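Local coordinates for RahU protein (Pseudomonas aeruginosa PAO1, PDB 6ZC2), which is an aegerolysin that interacts with membrane ceramide phosphorylethanolamine and probably binds glycolipids, at residues 7-12 with 86-91; 78-83 with 109-114. All blocks are in the same frame, centred on the assembly; numbering follows the deposited sequence. Where two conformers were deposited one is given.

Interaction 1 (7-12 with 86-91). With EDO (1,2-ethanediol), chain F; EDO (1,2-ethanediol), chain D.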
loop_
_atom_site.group_PDB
_atom_site.type_symbol
_atom_site.label_atom_id
_atom_site.label_comp_id
_atom_site.label_asym_id
_atom_site.label_seq_id
_atom_site.Cartn_x
_atom_site.Cartn_y
_atom_site.Cartn_z
ATOM N N ILE A 7 3.886 6.630 4.041
ATOM C CA ILE A 7 3.344 6.326 2.722
ATOM C C ILE A 7 1.827 6.259 2.859
ATOM O O ILE A 7 1.299 5.860 3.900
ATOM C CB ILE A 7 3.909 4.984 2.173
ATOM C CG1 ILE A 7 3.464 4.735 0.720
ATOM C CG2 ILE A 7 3.503 3.812 3.078
ATOM C CD1 ILE A 7 4.065 3.490 0.089
ATOM N N ALA A 8 1.117 6.655 1.805
ATOM C CA ALA A 8 -0.326 6.454 1.734
ATOM C C ALA A 8 -0.641 5.950 0.335
ATOM O O ALA A 8 -0.333 6.629 -0.650
ATOM C CB ALA A 8 -1.091 7.745 2.056
ATOM N N VAL A 9 -1.237 4.758 0.249
ATOM C CA VAL A 9 -1.500 4.087 -1.021
ATOM C C VAL A 9 -2.984 4.204 -1.343
ATOM O O VAL A 9 -3.830 3.680 -0.607
ATOM C CB VAL A 9 -1.063 2.615 -0.977
ATOM C CG1 VAL A 9 -1.213 1.988 -2.352
ATOM C CG2 VAL A 9 0.371 2.492 -0.451
ATOM N N LYS A 10 -3.304 4.877 -2.452
ATOM C CA LYS A 10 -4.683 5.005 -2.925
ATOM C C LYS A 10 -4.994 3.787 -3.791
ATOM O O LYS A 10 -4.414 3.625 -4.869
ATOM C CB LYS A 10 -4.848 6.294 -3.728
ATOM C CG LYS A 10 -6.266 6.530 -4.223
ATOM C CD LYS A 10 -6.375 7.812 -5.043
ATOM C CE LYS A 10 -7.749 7.938 -5.684
ATOM N NZ LYS A 10 -8.005 9.324 -6.190
ATOM N N VAL A 11 -5.891 2.923 -3.321
ATOM C CA VAL A 11 -6.249 1.693 -4.028
ATOM C C VAL A 11 -7.415 1.998 -4.965
ATOM O O VAL A 11 -8.533 2.276 -4.513
ATOM C CB VAL A 11 -6.593 0.564 -3.046
ATOM C CG1 VAL A 11 -6.971 -0.702 -3.799
ATOM C CG2 VAL A 11 -5.418 0.313 -2.105
ATOM N N VAL A 12 -7.146 1.964 -6.271
ATOM C CA VAL A 12 -8.114 2.274 -7.323
ATOM C C VAL A 12 -8.460 0.969 -8.033
ATOM O O VAL A 12 -7.612 0.368 -8.704
ATOM C CB VAL A 12 -7.563 3.318 -8.310
ATOM C CG1 VAL A 12 -8.560 3.575 -9.440
ATOM C CG2 VAL A 12 -7.201 4.615 -7.577
ATOM N N GLY A 86 -1.770 -9.928 -6.604
ATOM C CA GLY A 86 -0.388 -9.533 -6.417
ATOM C C GLY A 86 -0.173 -8.923 -5.044
ATOM O O GLY A 86 -1.051 -8.963 -4.179
ATOM N N THR A 87 1.026 -8.359 -4.866
ATOM C CA THR A 87 1.488 -7.843 -3.578
ATOM C C THR A 87 2.068 -6.446 -3.754
ATOM O O THR A 87 2.916 -6.235 -4.629
ATOM C CB THR A 87 2.575 -8.756 -2.986
ATOM O OG1 THR A 87 2.041 -10.071 -2.798
ATOM C CG2 THR A 87 3.104 -8.204 -1.657
ATOM N N PHE A 88 1.626 -5.501 -2.918
ATOM C CA PHE A 88 2.225 -4.171 -2.845
ATOM C C PHE A 88 3.160 -4.106 -1.638
ATOM O O PHE A 88 2.755 -4.466 -0.528
ATOM C CB PHE A 88 1.155 -3.079 -2.726
ATOM C CG PHE A 88 1.726 -1.692 -2.822
ATOM C CD1 PHE A 88 1.912 -1.083 -4.051
ATOM C CD2 PHE A 88 2.143 -1.017 -1.683
ATOM C CE1 PHE A 88 2.474 0.178 -4.146
ATOM C CE2 PHE A 88 2.717 0.239 -1.776
ATOM C CZ PHE A 88 2.885 0.835 -3.006
ATOM N N SER A 89 4.396 -3.634 -1.845
ATOM C CA SER A 89 5.407 -3.558 -0.796
ATOM C C SER A 89 6.090 -2.198 -0.842
ATOM O O SER A 89 6.156 -1.563 -1.894
ATOM C CB SER A 89 6.487 -4.641 -0.973
ATOM O OG SER A 89 5.954 -5.943 -0.830
ATOM N N TRP A 90 6.634 -1.764 0.303
ATOM C CA TRP A 90 7.327 -0.477 0.371
ATOM C C TRP A 90 8.385 -0.496 1.469
ATOM O O TRP A 90 8.331 -1.299 2.410
ATOM C CB TRP A 90 6.360 0.701 0.631
ATOM C CG TRP A 90 5.752 0.635 2.009
ATOM C CD1 TRP A 90 6.230 1.218 3.156
ATOM C CD2 TRP A 90 4.590 -0.113 2.396
ATOM N NE1 TRP A 90 5.429 0.884 4.223
ATOM C CE2 TRP A 90 4.420 0.068 3.785
ATOM C CE3 TRP A 90 3.677 -0.918 1.700
ATOM C CZ2 TRP A 90 3.371 -0.517 4.489
ATOM C CZ3 TRP A 90 2.642 -1.502 2.402
ATOM C CH2 TRP A 90 2.500 -1.303 3.782
ATOM N N ASP A 91 9.331 0.442 1.355
ATOM C CA ASP A 91 10.375 0.644 2.356
ATOM C C ASP A 91 10.737 2.123 2.375
ATOM O O ASP A 91 11.202 2.658 1.363
ATOM C CB ASP A 91 11.604 -0.207 2.028
ATOM C CG ASP A 91 12.730 0.003 3.015
ATOM O OD1 ASP A 91 12.441 0.187 4.217
ATOM O OD2 ASP A 91 13.904 -0.023 2.590
HETATM C C1 EDO F . 2.835 -11.708 -6.298
HETATM O O1 EDO F . 2.259 -13.016 -6.168
HETATM C C2 EDO F . 4.079 -11.615 -5.424
HETATM O O2 EDO F . 3.743 -11.965 -4.077
HETATM C C1 EDO D . 12.958 1.026 8.866
HETATM O O1 EDO D . 13.430 2.364 9.016
HETATM C C2 EDO D . 12.509 0.827 7.423
HETATM O O2 EDO D . 13.645 0.763 6.550
#
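The indole of Trp90 takes a methyl group of Ile7 on one face, and the phenyl ring of Phe88 takes Val9 on one face and Ile7 at its edge. Ile7 CG2 sits over the five-membered ring of Trp90. It lies 3.7 Å from the ring centroid and 12° off the ring normal, so this is a CH-pi contact. The other branch of Ile7 reaches further along the strand. CG1 is anti to the backbone N (chi1 -174°) and the chain stays extended, which carries CD1 across to the opposite strand. There CD1 rests 3.7 Å from Trp90 CB. The same methyl meets the Phe88 ring in its plane, with CD1 4.0 Å from Phe88 CE2. CD1 of Ile7 thus touches both aromatic residues, Trp90 at CB and Phe88 at the ring edge. Val9 and Phe88 point at each other from the two strands. Val9 CG1 stands over the centre of the phenyl ring, 4.2 Å above its plane. Val9 CG2 makes the nearer touch, 3.5 Å from Phe88 CE2. All four side chains are buried, and no hydrogen bond joins the segments. The indole N-H is used by Thr72, through Trp90 NE1 and Thr72 OG1, which should limit rotation of the ring. The Phe76 ring meets Phe88 with the planes only slightly inclined. On the outer side of 86-91, Thr87 and Asp91 each accept a hydrogen bond from a 1,2-ethanediol, probably a crystallisation additive. The two strand segments run nearly antiparallel, at 161°, with their axes 9.7 Å apart. They belong to different sheets, and the contacts between them are made by side chains. This is the face-to-face packing of a beta sandwich, here at the centre of the aegerolysin fold.

Interaction 2 (78-83 with 109-114)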
loop_
_atom_site.group_PDB
_atom_site.type_symbol
_atom_site.label_atom_id
_atom_site.label_comp_id
_atom_site.label_asym_id
_atom_site.label_seq_id
_atom_site.Cartn_x
_atom_site.Cartn_y
_atom_site.Cartn_z
ATOM N N CYS A 78 -3.415 -8.139 -2.691
ATOM C CA CYS A 78 -4.683 -7.830 -3.341
ATOM C C CYS A 78 -5.261 -9.112 -3.926
ATOM O O CYS A 78 -4.550 -9.850 -4.625
ATOM C CB CYS A 78 -4.468 -6.804 -4.465
ATOM S SG CYS A 78 -3.873 -5.198 -3.889
ATOM N N TYR A 79 -6.548 -9.365 -3.648
ATOM C CA TYR A 79 -7.254 -10.557 -4.111
ATOM C C TYR A 79 -8.521 -10.195 -4.889
ATOM O O TYR A 79 -9.238 -9.251 -4.537
ATOM C CB TYR A 79 -7.637 -11.470 -2.918
ATOM C CG TYR A 79 -6.535 -12.428 -2.526
ATOM C CD1 TYR A 79 -5.473 -12.031 -1.721
ATOM C CD2 TYR A 79 -6.536 -13.729 -3.004
ATOM C CE1 TYR A 79 -4.450 -12.910 -1.394
ATOM C CE2 TYR A 79 -5.519 -14.617 -2.692
ATOM C CZ TYR A 79 -4.482 -14.207 -1.884
ATOM O OH TYR A 79 -3.476 -15.091 -1.579
ATOM N N ASP A 80 -8.798 -10.969 -5.942
ATOM C CA ASP A 80 -10.057 -10.931 -6.691
ATOM C C ASP A 80 -10.813 -12.194 -6.277
ATOM O O ASP A 80 -10.566 -13.278 -6.815
ATOM C CB ASP A 80 -9.750 -10.938 -8.185
ATOM C CG ASP A 80 -10.990 -11.102 -9.053
ATOM O OD1 ASP A 80 -12.124 -10.917 -8.557
ATOM O OD2 ASP A 80 -10.827 -11.416 -10.255
ATOM N N GLY A 81 -11.704 -12.073 -5.299
ATOM C CA GLY A 81 -12.278 -13.284 -4.724
ATOM C C GLY A 81 -11.182 -14.173 -4.157
ATOM O O GLY A 81 -10.309 -13.712 -3.412
ATOM N N ASN A 82 -11.203 -15.461 -4.530
ATOM C CA ASN A 82 -10.202 -16.432 -4.096
ATOM C C ASN A 82 -8.861 -16.312 -4.822
ATOM O O ASN A 82 -7.905 -16.988 -4.419
ATOM C CB ASN A 82 -10.743 -17.859 -4.288
ATOM C CG ASN A 82 -12.000 -18.122 -3.480
ATOM O OD1 ASN A 82 -12.044 -17.828 -2.292
ATOM N ND2 ASN A 82 -13.024 -18.691 -4.120
ATOM N N THR A 83 -8.766 -15.503 -5.879
ATOM C CA THR A 83 -7.597 -15.490 -6.759
ATOM C C THR A 83 -6.644 -14.349 -6.402
ATOM O O THR A 83 -7.039 -13.174 -6.422
ATOM C CB THR A 83 -8.053 -15.352 -8.210
ATOM O OG1 THR A 83 -8.964 -16.411 -8.525
ATOM C CG2 THR A 83 -6.856 -15.421 -9.149
ATOM N N ALA A 109 -0.082 -12.658 -15.275
ATOM C CA ALA A 109 -0.445 -11.628 -16.239
ATOM C C ALA A 109 -1.948 -11.375 -16.311
ATOM O O ALA A 109 -2.375 -10.516 -17.091
ATOM C CB ALA A 109 0.100 -11.980 -17.621
ATOM N N ASP A 110 -2.758 -12.088 -15.522
ATOM C CA ASP A 110 -4.189 -11.821 -15.509
ATOM C C ASP A 110 -4.538 -10.515 -14.800
ATOM O O ASP A 110 -5.649 -10.007 -14.989
ATOM C CB ASP A 110 -4.939 -12.977 -14.839
ATOM C CG ASP A 110 -4.921 -14.255 -15.669
ATOM O OD1 ASP A 110 -4.719 -14.175 -16.900
ATOM O OD2 ASP A 110 -5.118 -15.344 -15.085
ATOM N N TYR A 111 -3.631 -9.968 -13.985
ATOM C CA TYR A 111 -3.889 -8.738 -13.247
ATOM C C TYR A 111 -2.667 -7.841 -13.330
ATOM O O TYR A 111 -1.532 -8.324 -13.391
ATOM C CB TYR A 111 -4.192 -9.004 -11.760
ATOM C CG TYR A 111 -5.365 -9.928 -11.553
ATOM C CD1 TYR A 111 -6.667 -9.442 -11.566
ATOM C CD2 TYR A 111 -5.173 -11.291 -11.361
ATOM C CE1 TYR A 111 -7.753 -10.291 -11.385
ATOM C CE2 TYR A 111 -6.250 -12.154 -11.181
ATOM C CZ TYR A 111 -7.536 -11.650 -11.192
ATOM O OH TYR A 111 -8.593 -12.520 -11.011
ATOM N N ALA A 112 -2.907 -6.529 -13.303
ATOM C CA ALA A 112 -1.841 -5.540 -13.219
ATOM C C ALA A 112 -2.188 -4.490 -12.174
ATOM O O ALA A 112 -3.361 -4.171 -11.951
ATOM C CB ALA A 112 -1.586 -4.848 -14.570
ATOM N N GLY A 113 -1.143 -3.966 -11.534
ATOM C CA GLY A 113 -1.250 -2.867 -10.597
ATOM C C GLY A 113 -0.226 -1.813 -10.958
ATOM O O GLY A 113 0.971 -1.991 -10.705
ATOM N N ILE A 114 -0.684 -0.733 -11.584
ATOM C CA ILE A 114 0.189 0.320 -12.092
ATOM C C ILE A 114 0.276 1.417 -11.039
ATOM O O ILE A 114 -0.752 1.868 -10.513
ATOM C CB ILE A 114 -0.340 0.866 -13.430
ATOM C CG1 ILE A 114 -0.474 -0.259 -14.469
ATOM C CG2 ILE A 114 0.549 2.003 -13.945
ATOM C CD1 ILE A 114 0.809 -1.029 -14.747
#
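Asp80 and Tyr111 meet with their side chains crossing at about a right angle. The carboxylate and ring planes are 84° apart, close to perpendicular. Tyr111 OH donates a hydrogen bond to Asp80 OD2, 2.6 Å long. The hydroxyl reaches OD2 from the anti side, 17° out of the carboxylate plane. Seen from the tyrosine, OD2 lies at the ring edge, near the ring plane. With CB pointing toward 109-114 and CG anti to the backbone N (chi1 172°), the carboxylate reaches the phenol. Asp80 CB also lies 3.4 Å from Tyr111 OH, so the aspartate touches with its stem as well as its oxygen. Asp80 starts a type II' beta turn that ends at Thr83 and joins strands 72-80 and 83-92 as a hairpin. Two backbone bonds close the turn, Asp80 N to Thr83 O and Thr83 N to Asp80 O. Gly81 holds the positive phi of the turn. The closure brings Thr83 next to Asp80, and both face the tyrosine. Thr83 also crosses Tyr111 at about a right angle. Its methyl CG2 approaches the ring obliquely, 3.9 Å from Tyr111 CE2. Tyr111 is buried at the start of strand 111-116, an edge strand of the mixed sheet, which faces the one carrying the hairpin. Its phenol spans the gap between sheets to the hairpin end. Arg134, Met85 and Ile17 touch both Asp80 and Tyr111.

How the interactions relate
Strand 6-13 comes first and lies in the six-stranded mixed sheet. Interaction 1 closes a long loop from it to strand 83-92 in the five-stranded sheet, with 73 residues between the segments. Segment 78-83 falls inside that loop, but its partner 109-114 comes after it. Interaction 2 spans 25 residues and ends on strand 111-116, back in the mixed sheet. The two contacts therefore cross along the chain and do not nest. Strands 72-80 and 83-92 are hairpin neighbours, and Gly86 O probably accepts a hydrogen bond from Cys78 N. Interaction 1 joins the sheets centrally; interaction 2, about 14 Å away between centres, joins them near one end.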